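Local coordinates for protein thiamine-monophosphate kinase (Stenotrophomonas maltophilia, PDB 6XEP) that probably catalyses the ATP- and magnesium-dependent phosphorylation of thiamine monophosphate to thiamine diphosphate, the active form of vitamin B1, at residues A[224-229]-A[270-276]; A[164-170]-A[250-256]; A[244-248]-A[314-318]. All coordinates share one frame; numbering follows the deposited sequence.

Contact 1 of 3, residues A[224-229]-A[270-276]; sequences VSDGLL and LRGGDDY
The guanidinium of Arg271 has the methyl CD1 of Leu229 over one face, 3.7 Å from Arg271 NE, while its NH1 forms a salt bridge with Asp267 one turn earlier. The Tyr276 ring meets Ser225 CB obliquely, CE1 to CB 3.3 Å, and in one of the two conformers of Ser225 a water joins its OG to Tyr276 OH; Lys74 and Val78 of helix 68-85 also touch this ring. With CG anti to the carbonyl carbon (chi1 -63°), Leu229 directs its branches to Leu270 and Arg271, its CD2 lying 4.0 Å from Leu270 CD2. The backbones are pinned by Asp274 N to Ser225 O (2.8 Å) and by Leu229 N to Leu270 O (3.1 Å). Tyr276 N adds a weak bond to Val224 O. Gly227, the N-cap of helix 228-239, has a positive phi of 98° and makes a CA-H...O contact, its CA 3.1 Å from Gly272 O; both suit a residue without a side chain. Asp275 OD2 accepts from two waters that reach Leu228 N and, weakly, Gly227 N, whereas its OD1 takes Gly169 N. Asp274 OD2 forms a salt bridge with Lys74, and OD1 a hydrogen bond with His6 of the second subunit. Ser225, Asp226 and Asp274 are predicted to bind ATP, magnesium and substrate respectively, so these paired loops at helix ends are consistent with one wall of the active site in a PurM-like kinase.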
# COMPACT_ATOMS: atom_id res chain seq x y z
N VAL A 224 -16.17 -13.11 4.12
CA VAL A 224 -17.48 -12.61 3.72
C VAL A 224 -17.45 -11.11 3.93
O VAL A 224 -17.56 -10.62 5.06
CB VAL A 224 -18.61 -13.26 4.52
CG1 VAL A 224 -19.96 -12.78 3.96
CG2 VAL A 224 -18.50 -14.77 4.43
N SER A 225 -17.28 -10.37 2.84
CA SER A 225 -17.29 -8.91 2.90
C SER A 225 -18.21 -8.29 1.88
O SER A 225 -18.59 -7.13 2.07
CB SER A 225 -15.88 -8.34 2.71
OG SER A 225 -15.37 -8.71 1.46
N ASP A 226 -18.58 -9.02 0.82
CA ASP A 226 -19.56 -8.56 -0.16
C ASP A 226 -20.90 -9.28 -0.02
O ASP A 226 -21.71 -9.29 -0.96
CB ASP A 226 -19.04 -8.75 -1.58
CG ASP A 226 -17.87 -7.85 -1.89
OD1 ASP A 226 -17.89 -6.68 -1.46
OD2 ASP A 226 -16.94 -8.32 -2.58
N GLY A 227 -21.12 -9.92 1.12
CA GLY A 227 -22.31 -10.70 1.38
C GLY A 227 -22.05 -12.17 1.16
O GLY A 227 -21.28 -12.56 0.27
N LEU A 228 -22.73 -13.00 1.96
CA LEU A 228 -22.51 -14.44 1.91
C LEU A 228 -22.64 -14.99 0.49
O LEU A 228 -21.80 -15.75 0.03
CB LEU A 228 -23.49 -15.15 2.84
CG LEU A 228 -23.43 -16.69 2.79
CD1 LEU A 228 -22.09 -17.19 3.33
CD2 LEU A 228 -24.60 -17.30 3.53
N LEU A 229 -23.70 -14.60 -0.23
CA LEU A 229 -23.95 -15.20 -1.54
C LEU A 229 -22.83 -14.87 -2.52
O LEU A 229 -22.39 -15.73 -3.29
CB LEU A 229 -25.30 -14.73 -2.08
CG LEU A 229 -26.49 -15.19 -1.22
CD1 LEU A 229 -27.79 -14.83 -1.91
CD2 LEU A 229 -26.43 -16.68 -0.92
N LEU A 270 -28.00 -12.57 3.98
CA LEU A 270 -27.63 -13.22 2.72
C LEU A 270 -26.73 -12.36 1.85
O LEU A 270 -25.85 -12.88 1.17
CB LEU A 270 -28.89 -13.57 1.92
CG LEU A 270 -29.68 -14.78 2.43
CD1 LEU A 270 -31.02 -14.78 1.76
CD2 LEU A 270 -28.91 -16.07 2.17
N ARG A 271 -26.96 -11.04 1.85
CA ARG A 271 -26.35 -10.15 0.87
C ARG A 271 -25.74 -8.89 1.47
O ARG A 271 -25.27 -8.03 0.72
CB ARG A 271 -27.39 -9.74 -0.18
CG ARG A 271 -27.86 -10.90 -1.05
CD ARG A 271 -28.99 -10.50 -2.01
NE ARG A 271 -29.72 -11.70 -2.44
CZ ARG A 271 -30.75 -12.21 -1.79
NH1 ARG A 271 -31.20 -11.63 -0.68
NH2 ARG A 271 -31.34 -13.31 -2.24
N GLY A 272 -25.71 -8.77 2.80
CA GLY A 272 -25.23 -7.54 3.41
C GLY A 272 -23.73 -7.38 3.27
O GLY A 272 -22.97 -8.35 3.33
N GLY A 273 -23.28 -6.13 3.11
CA GLY A 273 -21.86 -5.87 3.02
C GLY A 273 -21.18 -5.86 4.38
O GLY A 273 -21.82 -5.68 5.43
N ASP A 274 -19.86 -6.10 4.36
CA ASP A 274 -18.94 -5.76 5.46
C ASP A 274 -19.10 -6.62 6.70
O ASP A 274 -18.83 -6.16 7.82
CB ASP A 274 -19.09 -4.29 5.84
CG ASP A 274 -18.50 -3.36 4.80
OD1 ASP A 274 -18.16 -3.83 3.69
OD2 ASP A 274 -18.37 -2.16 5.11
N ASP A 275 -19.48 -7.89 6.57
CA ASP A 275 -19.50 -8.74 7.77
C ASP A 275 -18.09 -9.00 8.28
O ASP A 275 -17.85 -8.96 9.50
CB ASP A 275 -20.16 -10.08 7.47
CG ASP A 275 -21.63 -9.95 7.13
OD1 ASP A 275 -22.39 -9.40 7.96
OD2 ASP A 275 -22.02 -10.44 6.05
N TYR A 276 -17.15 -9.24 7.37
CA TYR A 276 -15.78 -9.66 7.68
C TYR A 276 -15.79 -10.89 8.59
O TYR A 276 -15.02 -11.01 9.55
CB TYR A 276 -14.96 -8.48 8.24
CG TYR A 276 -14.87 -7.43 7.15
CD1 TYR A 276 -14.11 -7.67 6.02
CD2 TYR A 276 -15.60 -6.23 7.21
CE1 TYR A 276 -14.03 -6.74 4.98
CE2 TYR A 276 -15.52 -5.29 6.17
CZ TYR A 276 -14.74 -5.56 5.06
OH TYR A 276 -14.65 -4.68 4.00
O HOH W 1 -13.71 -6.08 1.48
O HOH W 2 -20.54 -9.39 4.12
O HOH W 3 -23.93 -11.63 4.26

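Contact 2 of 3, residues A[164-170]-A[250-256]; sequences VSGTLGD and LPISHAL
Asp170 and Ser253 meet through a short hydrogen bond, the serine hydroxyl donating to Asp170 OD1 at 2.6 Å from the syn side, 28° out of the carboxylate plane. The same Ser253 OG accepts from Leu256 N (3.0 Å), the capping bond of helix 254-259; a small hydroxyl suits this N-cap because it can donate and accept at once. Its chi1 of 72° sets OG between the backbone N and the carbonyl carbon, where both partners are in range. Asp170 OD1 also receives a bond from a water that donates to Leu168 O and accepts from Ser253 N, thereby serving polar backbone atoms of both segments. The other oxygen, Asp170 OD2, is met from above the carboxylate plane by Thr167 OG1 (2.7 Å) and forms a salt bridge with Arg200, so three donors beyond the water share this buried carboxylate and probably stabilise its negative charge. Leu168 N donates to Pro251 O (3.0 Å). Proline, with no N-H of its own to satisfy, turns its ring to Val164, CG lying 3.7 Å from Val164 CG1; separately, Pro251 CB comes within 3.3 Å of the backbone carbonyl Gly166 O. Leu256 CD2 packs 3.7 Å from Gly169 C. The contact thus ties the end of strand 161-165 and the start of helix 170-179 to the start of helix 254-259, beside helices 192-202 and 262-271 and strand 301-308.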
# COMPACT_ATOMS: atom_id res chain seq x y z
N VAL A 164 -20.00 -20.95 8.67
CA VAL A 164 -19.67 -19.53 8.73
C VAL A 164 -19.46 -19.12 10.19
O VAL A 164 -20.11 -19.63 11.10
CB VAL A 164 -20.75 -18.65 8.04
CG1 VAL A 164 -22.06 -18.67 8.81
CG2 VAL A 164 -20.23 -17.22 7.83
N SER A 165 -18.53 -18.19 10.40
CA SER A 165 -18.21 -17.73 11.74
C SER A 165 -19.12 -16.57 12.14
O SER A 165 -19.70 -15.89 11.30
CB SER A 165 -16.74 -17.29 11.83
OG SER A 165 -16.47 -16.18 10.95
N GLY A 166 -19.23 -16.35 13.46
CA GLY A 166 -19.90 -15.16 13.97
C GLY A 166 -21.36 -15.08 13.58
O GLY A 166 -22.14 -16.04 13.70
N THR A 167 -21.76 -13.88 13.15
CA THR A 167 -23.12 -13.59 12.73
C THR A 167 -23.05 -12.87 11.40
O THR A 167 -22.04 -12.26 11.06
CB THR A 167 -23.88 -12.72 13.75
OG1 THR A 167 -23.15 -11.51 13.99
CG2 THR A 167 -24.07 -13.48 15.07
N LEU A 168 -24.15 -12.93 10.64
CA LEU A 168 -24.18 -12.33 9.31
C LEU A 168 -25.24 -11.25 9.26
O LEU A 168 -26.38 -11.46 9.71
CB LEU A 168 -24.49 -13.39 8.24
CG LEU A 168 -23.39 -14.43 8.02
CD1 LEU A 168 -23.88 -15.46 6.98
CD2 LEU A 168 -22.11 -13.76 7.55
N GLY A 169 -24.88 -10.10 8.66
CA GLY A 169 -25.84 -9.07 8.33
C GLY A 169 -25.90 -7.90 9.30
O GLY A 169 -26.63 -6.94 9.04
N ASP A 170 -25.14 -7.96 10.40
CA ASP A 170 -25.20 -6.89 11.39
C ASP A 170 -24.79 -5.55 10.80
O ASP A 170 -25.46 -4.52 11.01
CB ASP A 170 -24.29 -7.23 12.55
CG ASP A 170 -24.79 -8.38 13.40
OD1 ASP A 170 -26.01 -8.67 13.40
OD2 ASP A 170 -23.94 -8.96 14.09
N LEU A 250 -28.95 -19.60 8.95
CA LEU A 250 -27.95 -18.55 9.02
C LEU A 250 -27.88 -17.98 10.44
O LEU A 250 -28.91 -17.82 11.09
CB LEU A 250 -28.31 -17.44 8.03
CG LEU A 250 -28.28 -17.80 6.54
CD1 LEU A 250 -28.67 -16.58 5.72
CD2 LEU A 250 -26.90 -18.31 6.15
N PRO A 251 -26.67 -17.67 10.95
CA PRO A 251 -26.54 -17.08 12.29
C PRO A 251 -26.91 -15.60 12.27
O PRO A 251 -26.20 -14.77 11.70
CB PRO A 251 -25.05 -17.28 12.61
CG PRO A 251 -24.39 -17.27 11.28
CD PRO A 251 -25.35 -18.01 10.38
N ILE A 252 -28.03 -15.28 12.90
CA ILE A 252 -28.54 -13.92 12.92
C ILE A 252 -28.51 -13.44 14.36
O ILE A 252 -29.03 -14.11 15.27
CB ILE A 252 -29.94 -13.84 12.29
CG1 ILE A 252 -29.81 -14.10 10.78
CG2 ILE A 252 -30.59 -12.49 12.53
CD1 ILE A 252 -31.10 -14.28 10.04
N SER A 253 -27.88 -12.28 14.59
CA SER A 253 -27.69 -11.80 15.94
C SER A 253 -29.01 -11.40 16.58
O SER A 253 -30.02 -11.15 15.90
CB SER A 253 -26.72 -10.62 15.97
OG SER A 253 -27.34 -9.46 15.43
N HIS A 254 -29.00 -11.37 17.92
CA HIS A 254 -30.16 -10.87 18.66
C HIS A 254 -30.58 -9.50 18.15
O HIS A 254 -31.76 -9.27 17.85
CB HIS A 254 -29.81 -10.81 20.15
CG HIS A 254 -30.93 -10.33 21.01
ND1 HIS A 254 -31.92 -11.16 21.47
CD2 HIS A 254 -31.20 -9.10 21.51
CE1 HIS A 254 -32.76 -10.46 22.22
NE2 HIS A 254 -32.35 -9.21 22.25
N ALA A 255 -29.61 -8.59 18.04
CA ALA A 255 -29.93 -7.21 17.68
C ALA A 255 -30.50 -7.11 16.27
O ALA A 255 -31.46 -6.36 16.04
CB ALA A 255 -28.68 -6.34 17.81
N LEU A 256 -29.92 -7.85 15.33
CA LEU A 256 -30.43 -7.80 13.96
C LEU A 256 -31.85 -8.32 13.90
O LEU A 256 -32.72 -7.70 13.30
CB LEU A 256 -29.51 -8.60 13.03
CG LEU A 256 -29.88 -8.48 11.54
CD1 LEU A 256 -29.82 -7.01 11.12
CD2 LEU A 256 -28.98 -9.32 10.65
O HOH W 4 -26.64 -11.05 12.59

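Contact 3 of 3, residues A[244-248]-A[314-318]; sequences HVDAD and HVDGE
Strands 242-245 and 312-315 run parallel, pairing His244 with His314 and Val245 with Val315, and are joined by Val245 N to His314 O (2.9 Å) and Asp316 N to Val245 O (3.0 Å). On one face of the sheet the two imidazoles point the same way in a face-to-face stack with centroids 4.0 Å apart and planes 23° from parallel. His244 CE1 sits over the His314 ring, offset toward its rim and 3.4 Å from His314 CD2; with equivalent first torsions (chi1 -75° and -60°) on paired residues, the rings lie alongside each other. The edge of His244 faces Gly317 CA, and a water links His244 ND1 to Gly317 N. Gly317 belongs to the type I' turn from Val315 to Glu318, where its positive phi suits glycine. On the other face the valines are apolar and beta-branched, as suits a strand, and Val315 CG1 meets Ala247 CB at 3.9 Å, Ala247 being small enough to sit close to the neighbouring strand. Asp316 OD1 uses its syn lone pair to accept from Ala247 N at 3.0 Å. It also lies 3.8 Å from Asp246 OD1, whose carboxylate bonds through OD2 to Ser249. The mutual repulsion of these carboxylates is probably offset in part by Ala247 N, the Ser249 hydroxyl and a weak, long ion pair from Asp316 OD2 to Arg266, while the stacked histidines would probably be less easily protonated together.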
# COMPACT_ATOMS: atom_id res chain seq x y z
N HIS A 244 -25.11 -25.07 -1.55
CA HIS A 244 -26.50 -24.98 -1.15
C HIS A 244 -26.54 -24.38 0.25
O HIS A 244 -25.84 -24.86 1.14
CB HIS A 244 -27.17 -26.36 -1.19
CG HIS A 244 -27.48 -26.83 -2.58
ND1 HIS A 244 -28.70 -26.62 -3.18
CD2 HIS A 244 -26.71 -27.45 -3.50
CE1 HIS A 244 -28.68 -27.13 -4.40
NE2 HIS A 244 -27.48 -27.63 -4.63
N VAL A 245 -27.32 -23.31 0.42
CA VAL A 245 -27.45 -22.60 1.70
C VAL A 245 -28.87 -22.78 2.21
O VAL A 245 -29.84 -22.51 1.49
CB VAL A 245 -27.14 -21.11 1.56
CG1 VAL A 245 -27.47 -20.38 2.87
CG2 VAL A 245 -25.69 -20.89 1.19
N ASP A 246 -29.00 -23.21 3.46
CA ASP A 246 -30.29 -23.22 4.12
C ASP A 246 -30.46 -21.89 4.85
O ASP A 246 -29.81 -21.64 5.87
CB ASP A 246 -30.43 -24.37 5.10
CG ASP A 246 -31.76 -24.32 5.79
OD1 ASP A 246 -32.79 -24.37 5.08
OD2 ASP A 246 -31.79 -24.18 7.03
N ALA A 247 -31.33 -21.03 4.31
CA ALA A 247 -31.43 -19.68 4.84
C ALA A 247 -31.86 -19.69 6.30
O ALA A 247 -31.42 -18.84 7.08
CB ALA A 247 -32.41 -18.84 4.01
N ASP A 248 -32.70 -20.64 6.69
CA ASP A 248 -33.18 -20.69 8.07
C ASP A 248 -32.05 -20.92 9.06
O ASP A 248 -32.21 -20.60 10.24
CB ASP A 248 -34.23 -21.79 8.26
CG ASP A 248 -35.56 -21.51 7.55
OD1 ASP A 248 -35.86 -20.34 7.23
OD2 ASP A 248 -36.32 -22.48 7.32
N HIS A 314 -26.94 -21.67 -4.16
CA HIS A 314 -28.37 -21.85 -4.08
C HIS A 314 -28.81 -21.39 -2.70
O HIS A 314 -28.06 -21.53 -1.72
CB HIS A 314 -28.80 -23.30 -4.26
CG HIS A 314 -28.42 -23.91 -5.57
ND1 HIS A 314 -27.11 -24.05 -5.98
CD2 HIS A 314 -29.17 -24.50 -6.52
CE1 HIS A 314 -27.08 -24.66 -7.15
NE2 HIS A 314 -28.32 -24.94 -7.50
N VAL A 315 -30.01 -20.83 -2.63
CA VAL A 315 -30.68 -20.56 -1.37
C VAL A 315 -31.96 -21.36 -1.38
O VAL A 315 -32.80 -21.18 -2.28
CB VAL A 315 -30.98 -19.07 -1.16
CG1 VAL A 315 -31.67 -18.88 0.18
CG2 VAL A 315 -29.71 -18.22 -1.22
N ASP A 316 -32.13 -22.23 -0.39
CA ASP A 316 -33.32 -23.06 -0.30
C ASP A 316 -33.61 -23.74 -1.64
O ASP A 316 -34.75 -23.82 -2.09
CB ASP A 316 -34.51 -22.22 0.18
CG ASP A 316 -34.25 -21.58 1.55
OD1 ASP A 316 -33.26 -21.95 2.22
OD2 ASP A 316 -35.04 -20.68 1.93
N GLY A 317 -32.55 -24.21 -2.30
CA GLY A 317 -32.67 -24.99 -3.51
C GLY A 317 -32.62 -24.21 -4.82
O GLY A 317 -32.53 -24.84 -5.89
N GLU A 318 -32.67 -22.89 -4.78
CA GLU A 318 -32.79 -22.09 -6.01
C GLU A 318 -31.51 -21.30 -6.24
O GLU A 318 -31.03 -20.62 -5.33
CB GLU A 318 -33.98 -21.13 -5.90
CG GLU A 318 -34.18 -20.30 -7.16
CD GLU A 318 -34.34 -21.17 -8.39
OE1 GLU A 318 -35.41 -21.77 -8.56
OE2 GLU A 318 -33.37 -21.25 -9.19
O HOH W 5 -29.96 -24.61 -1.40
O HOH W 6 -35.82 -19.52 4.42

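All three contacts lie within the C-terminal, AIR synthase-related part of the chain and on the same side of the chain's centre. Centres of contacts 1 and 2 are 11 Å apart; contact 3 is 16 Å from each. Their segments alternate along the chain: 164-170, 224-229, 244-248, 250-256, 270-276, 314-318, so each contact crosses the others. Strands 161-165, 220-224, 242-245 and 312-315 share the six-stranded mixed sheet, with 220-224 and 312-315 outermost. Leu250 of contact 2 packs on Leu228 and Leu270 of contact 1 and on Val245 of contact 3; Val315 meets Leu229. One apolar core thus connects the predicted active-site loops of contact 1 to the edge of the sheet formed by strand 312-315.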